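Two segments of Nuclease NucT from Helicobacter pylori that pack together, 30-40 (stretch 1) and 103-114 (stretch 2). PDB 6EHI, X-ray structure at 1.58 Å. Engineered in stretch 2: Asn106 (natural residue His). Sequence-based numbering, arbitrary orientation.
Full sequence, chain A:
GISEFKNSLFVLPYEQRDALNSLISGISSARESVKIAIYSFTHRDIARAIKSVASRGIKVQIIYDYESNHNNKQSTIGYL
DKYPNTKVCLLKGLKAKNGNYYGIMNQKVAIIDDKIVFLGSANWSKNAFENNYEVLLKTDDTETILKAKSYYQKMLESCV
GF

Stretch 1, residues 30-40: ARESVKIAIYS
Stretch 2 103-114: GIMNQKVAIIDD

Residues 33-38 and 108-112 form neighbouring antiparallel strands: their N-to-C directions lie 171° apart and their axes approach to 4.6 Å. Phi/psi values are extended throughout, from -155/153 at Ser33 to -139/133 at Ile38 and from -133/91 at Lys108 to -112/122 at Ile112. The register pairs Val34 with Ile112, Lys35 with Ile111, Ile36 with Ala110, Ala37 with Val109 and Ile38 with Lys108, with CA-CA separations of 4.5 to 5.2 Å.

Wide and narrow pairs alternate as antiparallel geometry requires. In the hydrogen-bonded pairs, Lys35 N donates to Ile111 O (3.0 Å) and Ile111 N returns to Lys35 O (2.7 Å, 174°); Ala37 N reaches Val109 O at 3.0 Å, and Val109 N reaches Ala37 O at 2.8 Å. Between them the chains draw closer, and CA-H groups face carbonyls: Ile36 CA lies 3.3 Å from Val109 O, and Ala110 CA 3.4 Å from Lys35 O. Beyond the strand, Tyr39 N makes a weak bond to Gln107 O (3.0 Å, 126°).

Side chains alternate between two faces. On the face carrying Val34, Ile36, Ile38, Lys108, Ala110 and Ile112, Ile36 (m, t) meets the methyl of Ala110 only loosely, with Ile36 CG1 4.2 Å from Ala110 CB. Ile112 (m, m) brings CD1 to 4.1 Å from Val34 CG1 (Val34 chi1 t), while its CG2 meets Ala30 CB at 3.7 Å. Ile38 (t, p) lays CD1 3.7 Å from Lys108 CB. The other face carries Lys35, Ala37, Val109 and Ile111. Here Lys35 CB and Ile111 CB stand 4.1 Å apart, before the lysine chain (m, t, t, m) leads its end away. Ala37 is the hollow on this side: Met105 (t, m, m) curls its CE to 3.8 Å from Ala37 CB and 3.3 Å from Ile38 N, and Gln107 OE1 comes within 3.5 Å of Ala37 CB.

At one end Asp113, with phi/psi 48/-135 and chi1 m, receives backbone amides of stretch 1 through its carboxylate. Arg31 N donates to OD2 of Asp113 at 3.0 Å (170°), and OD1 of Asp113 accepts from Glu32 N at 2.8 Å and Ser33 N at 2.9 Å. These amides converge on a negatively charged group, while Asp113 N donates back to Ser33 O at 2.8 Å. A water accepts from Ser33 OG (2.8 Å) and donates to Ile111 O (2.8 Å) and Asp113 O (2.9 Å), bridging the stretches.

At the other end Tyr39 (chi1 t, chi2 79°) is the large bump, with 100 Å² covered. Its CE1 touches Ile104 CD1 at 3.5 Å, and Met105 O meets the ring edge, 3.3 Å from Tyr39 CD1. Engineered Asn106 (chi1 t) places OD1 3.5 Å from Tyr39 CG. Lys108 NZ lies 3.7 Å from Tyr39 CB and donates to Asn106 O at 2.9 Å, folding the lysine back over its own loop. In all, 832 Å² is buried.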

ATOM      1  N   ALA A  30     -15.993 -13.412  -8.165  1.00 22.28           N
ATOM      2  CA  ALA A  30     -15.230 -13.670  -9.382  1.00 20.20           C
ATOM      3  C   ALA A  30     -15.860 -14.809 -10.191  1.00 24.50           C
ATOM      4  O   ALA A  30     -16.388 -15.776  -9.663  1.00 25.37           O
ATOM      5  CB  ALA A  30     -13.762 -14.006  -9.141  1.00 19.71           C
ATOM      6  N   ARG A  31     -15.842 -14.617 -11.477  1.00 23.84           N
ATOM      7  CA  ARG A  31     -16.426 -15.575 -12.416  1.00 27.66           C
ATOM      8  C   ARG A  31     -15.373 -16.353 -13.175  1.00 28.05           C
ATOM      9  O   ARG A  31     -15.719 -17.365 -13.775  1.00 30.94           O
ATOM     10  CB  ARG A  31     -17.301 -14.842 -13.454  1.00 28.47           C
ATOM     11  CG  ARG A  31     -18.284 -13.887 -12.827  1.00 31.88           C
ATOM     12  CD  ARG A  31     -19.235 -13.289 -13.854  1.00 32.58           C
ATOM     13  NE  ARG A  31     -20.292 -12.571 -13.130  1.00 34.89           N
ATOM     14  CZ  ARG A  31     -21.323 -11.929 -13.701  1.00 33.70           C
ATOM     15  NH1 ARG A  31     -21.491 -11.897 -15.029  1.00 32.30           N
ATOM     16  NH2 ARG A  31     -22.204 -11.311 -12.911  1.00 36.75           N
ATOM     17  N   GLU A  32     -14.110 -15.882 -13.184  1.00 26.84           N
ATOM     18  CA  GLU A  32     -12.999 -16.506 -13.938  1.00 27.43           C
ATOM     19  C   GLU A  32     -11.703 -16.739 -13.199  1.00 24.73           C
ATOM     20  O   GLU A  32     -11.141 -17.847 -13.235  1.00 25.41           O
ATOM     21  CB  GLU A  32     -12.629 -15.607 -15.138  1.00 29.26           C
ATOM     22  CG  GLU A  32     -13.796 -15.393 -16.107  1.00 39.91           C
ATOM     23  CD  GLU A  32     -14.197 -16.677 -16.807  1.00 45.32           C
ATOM     24  OE1 GLU A  32     -13.277 -17.478 -17.099  1.00 54.99           O
ATOM     25  OE2 GLU A  32     -15.404 -16.877 -17.087  1.00 55.08           O
ATOM     26  N   SER A  33     -11.170 -15.666 -12.618  1.00 22.78           N
ATOM     27  CA  SER A  33      -9.847 -15.737 -12.041  1.00 20.63           C
ATOM     28  C   SER A  33      -9.605 -14.726 -10.935  1.00 17.99           C
ATOM     29  O   SER A  33     -10.254 -13.657 -10.840  1.00 17.14           O
ATOM     30  CB  SER A  33      -8.761 -15.509 -13.078  1.00 20.95           C
ATOM     31  OG  SER A  33      -8.829 -14.228 -13.636  1.00 23.19           O
ATOM     32  N   VAL A  34      -8.687 -15.133 -10.058  1.00 19.00           N
ATOM     33  CA  VAL A  34      -8.288 -14.283  -8.935  1.00 17.08           C
ATOM     34  C   VAL A  34      -6.790 -14.379  -8.843  1.00 16.56           C
ATOM     35  O   VAL A  34      -6.218 -15.476  -8.684  1.00 16.74           O
ATOM     36  CB  VAL A  34      -8.968 -14.682  -7.604  1.00 15.72           C
ATOM     37  CG1 VAL A  34      -8.398 -13.862  -6.465  1.00 18.39           C
ATOM     38  CG2 VAL A  34     -10.463 -14.498  -7.647  1.00 16.57           C
ATOM     39  N   LYS A  35      -6.132 -13.223  -9.006  1.00 15.15           N
ATOM     40  CA  LYS A  35      -4.723 -13.119  -8.981  1.00 16.65           C
ATOM     41  C   LYS A  35      -4.307 -12.225  -7.842  1.00 15.93           C
ATOM     42  O   LYS A  35      -4.733 -11.064  -7.755  1.00 17.37           O
ATOM     43  CB  LYS A  35      -4.206 -12.583 -10.315  1.00 17.59           C
ATOM     44  CG  LYS A  35      -4.433 -13.559 -11.538  1.00 19.50           C
ATOM     45  CD  LYS A  35      -4.080 -12.914 -12.880  1.00 23.37           C
ATOM     46  CE  LYS A  35      -4.434 -13.819 -14.031  1.00 25.10           C
ATOM     47  NZ  LYS A  35      -3.403 -14.894 -14.106  1.00 28.93           N
ATOM     48  N   ILE A  36      -3.456 -12.749  -6.939  1.00 14.31           N
ATOM     49  CA  ILE A  36      -3.165 -11.991  -5.710  1.00 13.55           C
ATOM     50  C   ILE A  36      -1.685 -11.969  -5.488  1.00 11.99           C
ATOM     51  O   ILE A  36      -0.989 -12.992  -5.680  1.00 13.13           O
ATOM     52  CB  ILE A  36      -3.805 -12.653  -4.479  1.00 13.44           C
ATOM     53  CG1 ILE A  36      -5.316 -12.612  -4.583  1.00 14.17           C
ATOM     54  CG2 ILE A  36      -3.311 -12.083  -3.132  1.00 14.47           C
ATOM     55  CD1 ILE A  36      -6.111 -13.692  -3.805  1.00 16.33           C
ATOM     56  N   ALA A  37      -1.142 -10.798  -5.142  1.00 12.32           N
ATOM     57  CA  ALA A  37       0.213 -10.694  -4.583  1.00 13.59           C
ATOM     58  C   ALA A  37       0.104 -10.030  -3.248  1.00 13.79           C
ATOM     59  O   ALA A  37      -0.473  -8.950  -3.199  1.00 14.64           O
ATOM     60  CB  ALA A  37       1.068  -9.904  -5.504  1.00 13.60           C
ATOM     61  N   ILE A  38       0.528 -10.698  -2.174  1.00 13.96           N
ATOM     62  CA  ILE A  38       0.328 -10.200  -0.819  1.00 13.43           C
ATOM     63  C   ILE A  38       1.516 -10.414   0.030  1.00 13.67           C
ATOM     64  O   ILE A  38       2.026 -11.508   0.105  1.00 13.73           O
ATOM     65  CB  ILE A  38      -0.937 -10.853  -0.238  1.00 13.59           C
ATOM     66  CG1 ILE A  38      -1.364 -10.230   1.104  1.00 13.59           C
ATOM     67  CG2 ILE A  38      -0.879 -12.375  -0.258  1.00 13.35           C
ATOM     68  CD1 ILE A  38      -1.768  -8.784   0.994  1.00 14.05           C
ATOM     69  N   TYR A  39       1.928  -9.357   0.761  1.00 13.39           N
ATOM     70  CA  TYR A  39       3.026  -9.406   1.700  1.00 14.65           C
ATOM     71  C   TYR A  39       2.693 -10.304   2.880  1.00 14.56           C
ATOM     72  O   TYR A  39       3.374 -11.332   3.107  1.00 15.42           O
ATOM     73  CB  TYR A  39       3.424  -7.964   2.201  1.00 14.85           C
ATOM     74  CG  TYR A  39       4.470  -8.025   3.248  1.00 14.44           C
ATOM     75  CD1 TYR A  39       5.818  -8.219   2.895  1.00 13.52           C
ATOM     76  CD2 TYR A  39       4.127  -7.984   4.624  1.00 14.61           C
ATOM     77  CE1 TYR A  39       6.787  -8.333   3.855  1.00 15.11           C
ATOM     78  CE2 TYR A  39       5.100  -8.135   5.583  1.00 17.62           C
ATOM     79  CZ  TYR A  39       6.439  -8.350   5.155  1.00 16.21           C
ATOM     80  OH  TYR A  39       7.487  -8.442   6.066  1.00 20.99           O
ATOM     81  N   SER A  40       1.641  -9.941   3.665  1.00 14.77           N
ATOM     82  CA  SER A  40       1.219 -10.741   4.807  1.00 15.71           C
ATOM     83  C   SER A  40      -0.273 -11.021   4.660  1.00 15.79           C
ATOM     84  O   SER A  40      -1.037 -10.107   4.370  1.00 15.02           O
ATOM     85  CB  SER A  40       1.497 -10.006   6.139  1.00 21.05           C
ATOM     86  OG  SER A  40       0.747 -10.538   7.222  1.00 21.52           O
ATOM     87  N   GLY A 103      15.365  -7.661  -0.844  1.00 15.10           N
ATOM     88  CA  GLY A 103      14.088  -7.015  -0.663  1.00 16.99           C
ATOM     89  C   GLY A 103      12.956  -7.977  -0.321  1.00 16.54           C
ATOM     90  O   GLY A 103      13.099  -9.199  -0.196  1.00 17.55           O
ATOM     91  N   ILE A 104      11.773  -7.368  -0.194  1.00 14.20           N
ATOM     92  CA  ILE A 104      10.585  -8.048   0.103  1.00 13.35           C
ATOM     93  C   ILE A 104       9.563  -7.897  -1.034  1.00 13.05           C
ATOM     94  O   ILE A 104       9.660  -7.062  -1.905  1.00 13.81           O
ATOM     95  CB  ILE A 104       9.940  -7.584   1.438  1.00 15.75           C
ATOM     96  CG1 ILE A 104       9.737  -6.068   1.468  1.00 16.00           C
ATOM     97  CG2 ILE A 104      10.722  -8.093   2.634  1.00 15.95           C
ATOM     98  CD1 ILE A 104       8.790  -5.706   2.617  1.00 17.17           C
ATOM     99  N   MET A 105       8.572  -8.799  -1.067  1.00 13.89           N
ATOM    100  CA  MET A 105       7.474  -8.676  -1.996  1.00 12.63           C
ATOM    101  C   MET A 105       6.338  -7.974  -1.162  1.00 13.56           C
ATOM    102  O   MET A 105       5.637  -8.598  -0.411  1.00 13.81           O
ATOM    103  CB  MET A 105       7.012 -10.079  -2.518  1.00 13.11           C
ATOM    104  CG  MET A 105       6.210  -9.966  -3.831  1.00 12.91           C
ATOM    105  SD  MET A 105       4.756  -8.886  -3.780  1.00 14.47           S
ATOM    106  CE  MET A 105       3.674  -9.808  -2.729  1.00 16.21           C
ATOM    107  N   ASN A 106       6.361  -6.662  -1.197  1.00 13.05           N
ATOM    108  CA  ASN A 106       5.435  -5.857  -0.338  1.00 12.72           C
ATOM    109  C   ASN A 106       4.149  -5.464  -0.981  1.00 12.39           C
ATOM    110  O   ASN A 106       3.341  -4.700  -0.335  1.00 13.93           O
ATOM    111  CB  ASN A 106       6.096  -4.595   0.088  1.00 11.62           C
ATOM    112  CG  ASN A 106       5.475  -4.039   1.335  1.00 11.40           C
ATOM    113  OD1 ASN A 106       5.274  -4.763   2.358  1.00 13.02           O
ATOM    114  ND2 ASN A 106       5.255  -2.719   1.309  1.00 12.28           N
ATOM    115  N   GLN A 107       3.821  -5.875  -2.193  1.00 11.65           N
ATOM    116  CA  GLN A 107       2.535  -5.600  -2.742  1.00 13.21           C
ATOM    117  C   GLN A 107       1.340  -6.159  -1.965  1.00 14.01           C
ATOM    118  O   GLN A 107       1.476  -7.159  -1.252  1.00 13.80           O
ATOM    119  CB  GLN A 107       2.424  -6.175  -4.159  1.00 15.19           C
ATOM    120  CG  GLN A 107       3.418  -5.506  -5.114  1.00 15.11           C
ATOM    121  CD  GLN A 107       3.323  -6.046  -6.519  1.00 16.27           C
ATOM    122  OE1 GLN A 107       2.457  -6.944  -6.840  1.00 18.97           O
ATOM    123  NE2 GLN A 107       4.227  -5.577  -7.343  1.00 16.90           N
ATOM    124  N   LYS A 108       0.173  -5.467  -2.015  1.00 13.18           N
ATOM    125  CA  LYS A 108      -1.085  -6.016  -1.481  1.00 13.14           C
ATOM    126  C   LYS A 108      -2.099  -5.751  -2.604  1.00 14.38           C
ATOM    127  O   LYS A 108      -2.753  -4.714  -2.603  1.00 16.31           O
ATOM    128  CB  LYS A 108      -1.533  -5.298  -0.180  1.00 12.34           C
ATOM    129  CG  LYS A 108      -0.435  -5.114   0.872  1.00 14.05           C
ATOM    130  CD  LYS A 108       0.386  -3.829   0.839  1.00 13.66           C
ATOM    131  CE  LYS A 108       1.144  -3.517   2.133  1.00 16.15           C
ATOM    132  NZ  LYS A 108       2.266  -4.450   2.357  1.00 14.08           N
ATOM    133  N   VAL A 109      -2.222  -6.737  -3.502  1.00 13.78           N
ATOM    134  CA  VAL A 109      -2.891  -6.522  -4.764  1.00 14.23           C
ATOM    135  C   VAL A 109      -3.789  -7.695  -5.032  1.00 15.06           C
ATOM    136  O   VAL A 109      -3.328  -8.825  -4.890  1.00 13.49           O
ATOM    137  CB  VAL A 109      -1.822  -6.381  -5.855  1.00 16.55           C
ATOM    138  CG1 VAL A 109      -2.436  -6.431  -7.242  1.00 17.36           C
ATOM    139  CG2 VAL A 109      -1.041  -5.102  -5.677  1.00 14.66           C
ATOM    140  N   ALA A 110      -5.026  -7.417  -5.445  1.00 12.62           N
ATOM    141  CA  ALA A 110      -5.891  -8.484  -5.943  1.00 14.36           C
ATOM    142  C   ALA A 110      -6.477  -8.080  -7.329  1.00 15.39           C
ATOM    143  O   ALA A 110      -7.019  -6.967  -7.474  1.00 17.15           O
ATOM    144  CB  ALA A 110      -6.983  -8.796  -5.026  1.00 14.18           C
ATOM    145  N   ILE A 111      -6.257  -8.919  -8.330  1.00 13.86           N
ATOM    146  CA  ILE A 111      -6.839  -8.688  -9.670  1.00 14.70           C
ATOM    147  C   ILE A 111      -7.969  -9.702  -9.881  1.00 14.69           C
ATOM    148  O   ILE A 111      -7.725 -10.902  -9.905  1.00 17.48           O
ATOM    149  CB  ILE A 111      -5.818  -8.864 -10.746  1.00 15.72           C
ATOM    150  CG1 ILE A 111      -4.493  -8.069 -10.474  1.00 17.19           C
ATOM    151  CG2 ILE A 111      -6.407  -8.405 -12.086  1.00 17.11           C
ATOM    152  CD1 ILE A 111      -3.345  -8.460 -11.330  1.00 18.94           C
ATOM    153  N   ILE A 112      -9.155  -9.222 -10.168  1.00 16.12           N
ATOM    154  CA  ILE A 112     -10.318 -10.074 -10.253  1.00 16.67           C
ATOM    155  C   ILE A 112     -10.764 -10.111 -11.726  1.00 21.37           C
ATOM    156  O   ILE A 112     -11.099  -9.056 -12.289  1.00 19.04           O
ATOM    157  CB  ILE A 112     -11.499  -9.546  -9.398  1.00 20.51           C
ATOM    158  CG1 ILE A 112     -11.119  -9.275  -7.935  1.00 20.90           C
ATOM    159  CG2 ILE A 112     -12.662 -10.533  -9.424  1.00 20.69           C
ATOM    160  CD1 ILE A 112     -10.358 -10.397  -7.261  1.00 23.82           C
ATOM    161  N   ASP A 113     -10.814 -11.311 -12.317  1.00 24.44           N
ATOM    162  CA  ASP A 113     -11.209 -11.467 -13.725  1.00 25.56           C
ATOM    163  C   ASP A 113     -10.381 -10.413 -14.572  1.00 27.31           C
ATOM    164  O   ASP A 113      -9.157 -10.228 -14.412  1.00 23.92           O
ATOM    165  CB  ASP A 113     -12.718 -11.307 -13.854  1.00 25.57           C
ATOM    166  CG  ASP A 113     -13.571 -12.337 -12.987  1.00 27.49           C
ATOM    167  OD1 ASP A 113     -13.055 -13.420 -12.551  1.00 25.83           O
ATOM    168  OD2 ASP A 113     -14.798 -12.123 -12.796  1.00 27.00           O
ATOM    169  N   ASP A 114     -11.029  -9.712 -15.489  1.00 32.16           N
ATOM    170  CA  ASP A 114     -10.287  -8.556 -16.148  1.00 37.47           C
ATOM    171  C   ASP A 114     -10.971  -7.289 -15.710  1.00 36.44           C
ATOM    172  O   ASP A 114     -11.016  -6.282 -16.431  1.00 31.43           O
ATOM    173  CB  ASP A 114     -10.291  -8.728 -17.676  1.00 35.76           C
ATOM    174  CG  ASP A 114     -11.717  -9.070 -18.255  1.00 47.03           C
ATOM    175  OD1 ASP A 114     -12.635  -9.478 -17.482  1.00 44.62           O
ATOM    176  OD2 ASP A 114     -11.903  -8.936 -19.499  1.00 48.25           O
TER
HETATM  177  O   HOH W   1      -7.721 -11.871 -12.560  1.00 21.55           O